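Local coordinates for dimethylsulfoniopropionate lyase (Roseovarius nubinhibens, PDB 4B29), which probably cleaves dimethylsulfoniopropionate to release dimethyl sulfide, as a zinc-binding lyase of the cupin family, at residues 60-71 with 89-100. Numbering follows the deposited sequence.
Sequences RPAHALPVIDHL and LVAAAPHVEWRH. With NI (nickel (II) ion), chain K; PO4 (phosphate ion), chain E.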
# COMPACT_ATOMS: atom_id res chain seq x y z
N ARG A 60 9.93 2.37 15.15
CA ARG A 60 10.03 3.53 14.29
C ARG A 60 8.92 4.51 14.73
O ARG A 60 7.78 4.07 14.86
CB ARG A 60 9.78 3.06 12.84
CG ARG A 60 9.90 4.23 11.85
CD ARG A 60 9.71 3.80 10.39
NE ARG A 60 10.64 2.71 10.22
CZ ARG A 60 11.89 2.85 9.80
NH1 ARG A 60 12.33 4.03 9.38
NH2 ARG A 60 12.68 1.76 9.77
N PRO A 61 9.22 5.80 14.85
CA PRO A 61 8.16 6.71 15.35
C PRO A 61 7.14 7.07 14.28
O PRO A 61 7.43 6.99 13.08
CB PRO A 61 8.93 7.99 15.74
CG PRO A 61 10.17 7.98 15.04
CD PRO A 61 10.52 6.47 14.71
N ALA A 62 5.99 7.51 14.76
CA ALA A 62 4.90 7.97 13.88
C ALA A 62 5.34 9.23 13.17
O ALA A 62 6.16 10.02 13.67
CB ALA A 62 3.66 8.26 14.71
N HIS A 63 4.80 9.44 11.99
CA HIS A 63 4.99 10.69 11.29
C HIS A 63 3.66 10.99 10.62
O HIS A 63 3.23 10.25 9.73
CB HIS A 63 6.12 10.63 10.26
CG HIS A 63 6.26 11.89 9.47
ND1 HIS A 63 5.81 12.01 8.17
CD2 HIS A 63 6.76 13.10 9.82
CE1 HIS A 63 6.05 13.24 7.74
NE2 HIS A 63 6.62 13.92 8.72
N ALA A 64 2.99 12.05 11.09
CA ALA A 64 1.65 12.41 10.59
C ALA A 64 1.72 13.14 9.25
O ALA A 64 2.61 13.96 9.02
CB ALA A 64 0.95 13.30 11.64
N LEU A 65 0.78 12.82 8.35
CA LEU A 65 0.56 13.62 7.13
C LEU A 65 -0.95 13.84 7.02
O LEU A 65 -1.72 13.13 7.67
CB LEU A 65 1.13 12.93 5.87
CG LEU A 65 2.67 12.95 5.74
CD1 LEU A 65 3.04 12.13 4.50
CD2 LEU A 65 3.22 14.40 5.65
N PRO A 66 -1.37 14.83 6.21
CA PRO A 66 -2.79 15.17 6.12
C PRO A 66 -3.69 14.00 5.71
O PRO A 66 -4.89 13.97 6.05
CB PRO A 66 -2.80 16.25 5.04
CG PRO A 66 -1.51 16.92 5.13
CD PRO A 66 -0.53 15.78 5.47
N VAL A 67 -3.12 13.01 5.01
CA VAL A 67 -3.91 11.86 4.61
C VAL A 67 -4.63 11.16 5.76
O VAL A 67 -5.68 10.56 5.57
CB VAL A 67 -3.02 10.85 3.82
CG1 VAL A 67 -1.96 10.26 4.76
CG2 VAL A 67 -3.90 9.75 3.20
N ILE A 68 -4.08 11.21 6.99
CA ILE A 68 -4.69 10.49 8.08
C ILE A 68 -6.21 10.78 8.24
O ILE A 68 -7.03 9.88 8.42
CB ILE A 68 -3.99 10.80 9.42
CG1 ILE A 68 -2.57 10.20 9.40
CG2 ILE A 68 -4.79 10.19 10.61
CD1 ILE A 68 -1.70 10.69 10.57
N ASP A 69 -6.57 12.06 8.19
CA ASP A 69 -7.96 12.41 8.43
C ASP A 69 -8.87 11.92 7.29
O ASP A 69 -10.00 11.51 7.54
CB ASP A 69 -8.08 13.92 8.66
CG ASP A 69 -7.50 14.34 10.03
OD1 ASP A 69 -7.34 13.48 10.96
OD2 ASP A 69 -7.22 15.55 10.15
N HIS A 70 -8.33 11.91 6.07
CA HIS A 70 -9.10 11.41 4.90
C HIS A 70 -9.31 9.93 5.00
O HIS A 70 -10.42 9.42 4.86
CB HIS A 70 -8.40 11.81 3.61
CG HIS A 70 -8.31 13.29 3.43
ND1 HIS A 70 -9.39 14.05 3.04
CD2 HIS A 70 -7.28 14.15 3.60
CE1 HIS A 70 -9.02 15.32 2.96
NE2 HIS A 70 -7.75 15.41 3.30
N LEU A 71 -8.23 9.19 5.30
CA LEU A 71 -8.36 7.77 5.48
C LEU A 71 -9.34 7.42 6.59
O LEU A 71 -10.12 6.49 6.47
CB LEU A 71 -6.96 7.16 5.78
CG LEU A 71 -6.92 5.78 6.47
CD1 LEU A 71 -7.52 4.67 5.55
CD2 LEU A 71 -5.45 5.37 6.81
N LEU A 89 -5.92 -0.94 9.75
CA LEU A 89 -5.16 0.10 9.12
C LEU A 89 -5.62 1.46 9.61
O LEU A 89 -4.81 2.34 9.86
CB LEU A 89 -5.29 0.00 7.58
CG LEU A 89 -4.42 -1.16 7.05
CD1 LEU A 89 -4.85 -1.54 5.59
CD2 LEU A 89 -2.93 -0.70 7.03
N VAL A 90 -6.95 1.63 9.72
CA VAL A 90 -7.47 2.91 10.22
C VAL A 90 -6.96 3.14 11.68
O VAL A 90 -6.51 4.24 11.99
CB VAL A 90 -9.01 2.96 10.11
CG1 VAL A 90 -9.55 4.20 10.85
CG2 VAL A 90 -9.43 3.04 8.62
N ALA A 91 -6.98 2.10 12.49
CA ALA A 91 -6.54 2.21 13.91
C ALA A 91 -5.03 2.48 14.00
O ALA A 91 -4.57 3.16 14.94
CB ALA A 91 -6.90 0.96 14.70
N ALA A 92 -4.26 1.97 13.02
CA ALA A 92 -2.81 2.22 12.95
C ALA A 92 -2.43 3.58 12.44
O ALA A 92 -1.30 4.01 12.60
CB ALA A 92 -2.13 1.14 12.04
N ALA A 93 -3.35 4.27 11.75
CA ALA A 93 -2.98 5.47 11.04
C ALA A 93 -2.25 6.54 11.87
O ALA A 93 -1.35 7.18 11.36
CB ALA A 93 -4.19 6.07 10.27
N PRO A 94 -2.67 6.77 13.14
CA PRO A 94 -1.97 7.80 13.93
C PRO A 94 -0.61 7.37 14.47
O PRO A 94 0.05 8.14 15.17
CB PRO A 94 -2.91 8.02 15.15
CG PRO A 94 -4.21 7.40 14.79
CD PRO A 94 -3.89 6.27 13.80
N HIS A 95 -0.20 6.16 14.12
CA HIS A 95 1.01 5.54 14.72
C HIS A 95 2.06 5.19 13.69
O HIS A 95 3.16 4.79 14.07
CB HIS A 95 0.62 4.26 15.44
CG HIS A 95 -0.35 4.49 16.54
ND1 HIS A 95 -0.03 5.24 17.66
CD2 HIS A 95 -1.64 4.10 16.70
CE1 HIS A 95 -1.09 5.30 18.46
NE2 HIS A 95 -2.07 4.60 17.91
N VAL A 96 1.73 5.33 12.41
CA VAL A 96 2.70 4.94 11.38
C VAL A 96 3.50 6.10 10.86
O VAL A 96 3.12 7.28 11.02
CB VAL A 96 2.04 4.19 10.19
CG1 VAL A 96 1.35 2.90 10.66
CG2 VAL A 96 1.06 5.10 9.45
N GLU A 97 4.61 5.79 10.19
CA GLU A 97 5.43 6.78 9.54
C GLU A 97 4.95 7.01 8.10
O GLU A 97 5.36 6.30 7.16
CB GLU A 97 6.93 6.35 9.58
CG GLU A 97 7.78 7.36 8.85
CD GLU A 97 9.20 6.85 8.67
OE1 GLU A 97 9.91 6.74 9.68
OE2 GLU A 97 9.57 6.54 7.52
N TRP A 98 4.09 8.01 7.90
CA TRP A 98 3.57 8.33 6.56
C TRP A 98 4.61 9.02 5.73
O TRP A 98 5.39 9.87 6.25
CB TRP A 98 2.29 9.21 6.65
CG TRP A 98 1.16 8.51 7.20
CD1 TRP A 98 0.72 8.53 8.50
CD2 TRP A 98 0.27 7.64 6.48
NE1 TRP A 98 -0.38 7.70 8.63
CE2 TRP A 98 -0.68 7.17 7.40
CE3 TRP A 98 0.22 7.19 5.13
CZ2 TRP A 98 -1.69 6.25 7.04
CZ3 TRP A 98 -0.81 6.31 4.75
CH2 TRP A 98 -1.75 5.85 5.69
N ARG A 99 4.59 8.66 4.44
CA ARG A 99 5.49 9.14 3.40
C ARG A 99 4.72 9.62 2.16
O ARG A 99 3.58 9.19 1.90
CB ARG A 99 6.47 8.01 2.99
CG ARG A 99 7.16 7.36 4.20
CD ARG A 99 8.05 6.18 3.81
NE ARG A 99 8.82 5.68 4.96
CZ ARG A 99 9.49 4.53 4.97
NH1 ARG A 99 9.53 3.77 3.89
NH2 ARG A 99 10.17 4.15 6.06
N HIS A 100 5.36 10.49 1.38
CA HIS A 100 4.76 11.06 0.16
C HIS A 100 5.54 10.68 -1.09
O HIS A 100 4.94 10.34 -2.12
CB HIS A 100 4.82 12.59 0.22
CG HIS A 100 3.57 13.22 0.70
ND1 HIS A 100 3.56 14.45 1.32
CD2 HIS A 100 2.28 12.82 0.62
CE1 HIS A 100 2.31 14.77 1.62
NE2 HIS A 100 1.52 13.79 1.21
NI NI K . 7.25 15.83 8.67
P PO4 E . -11.59 11.82 1.17
O1 PO4 E . -11.67 12.49 2.56
O2 PO4 E . -10.81 10.51 1.21
O3 PO4 E . -12.98 11.36 0.79
O4 PO4 E . -10.93 12.71 0.13
O HOH W 1 9.54 7.81 11.91
O HOH W 2 -0.90 13.38 3.09
O HOH W 3 6.41 16.41 6.52
O HOH W 4 8.64 17.57 8.69
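His-63 meets Trp-98 and its neighbours through backbone and ring alike, an example of how one residue can join two chain segments three times. His-63 N donates to Val-96 O over 2.9 Å, and His-63 O receives Trp-98 N at 3.0 Å. These bonds form a single beta bridge between His-63 and Glu-97. With CG anti to the backbone N (chi1 176°), the imidazole lies beside its own carbonyl, and ND1 donates to Trp-98 O at 2.9 Å. That bond helps fix the ring's rotation, while NE2 at the far edge binds a nickel ion, away from the annotated zinc site.

The Trp-98 indole packs against Val-67, Ile-68 and Leu-71. Val-67 CG1 makes a CH-pi contact over one face, toward the rim, and Val-96 CG2 lies over the opposite face, also toward the rim, with Ile-68 CG1 approaching obliquely, 3.4 Å from Trp-98 NE1. In this cupin-family protein, the indole thus joins helix 67-73 to the segment that follows helix 83-92, and Phe-118 of strand 115-122 meets it edge-to-face. Leu-71 CD2, on the same helix as Ile-68, packs 3.7 Å from Ala-93 CB and also touches Trp-98 CZ2.

In the conformer described, Leu-65 CD1 sits over the centre of the His-100 ring, whose NE2 is hydrogen-bonded to Leu-112 O. At the other end, Arg-60 NH1 makes a long salt bridge with Glu-97 OE1 (3.6 Å), guanidinium and carboxylate planes 81° apart.

Behind these contacts, Trp-98 NE1 donates to Ala-93 O in the indole plane, holding the ring's orientation. Arg-99, in one of its two conformers, grips Glu-97 OE2 side-on through NE and NH2, and its NH1 reaches Glu-119.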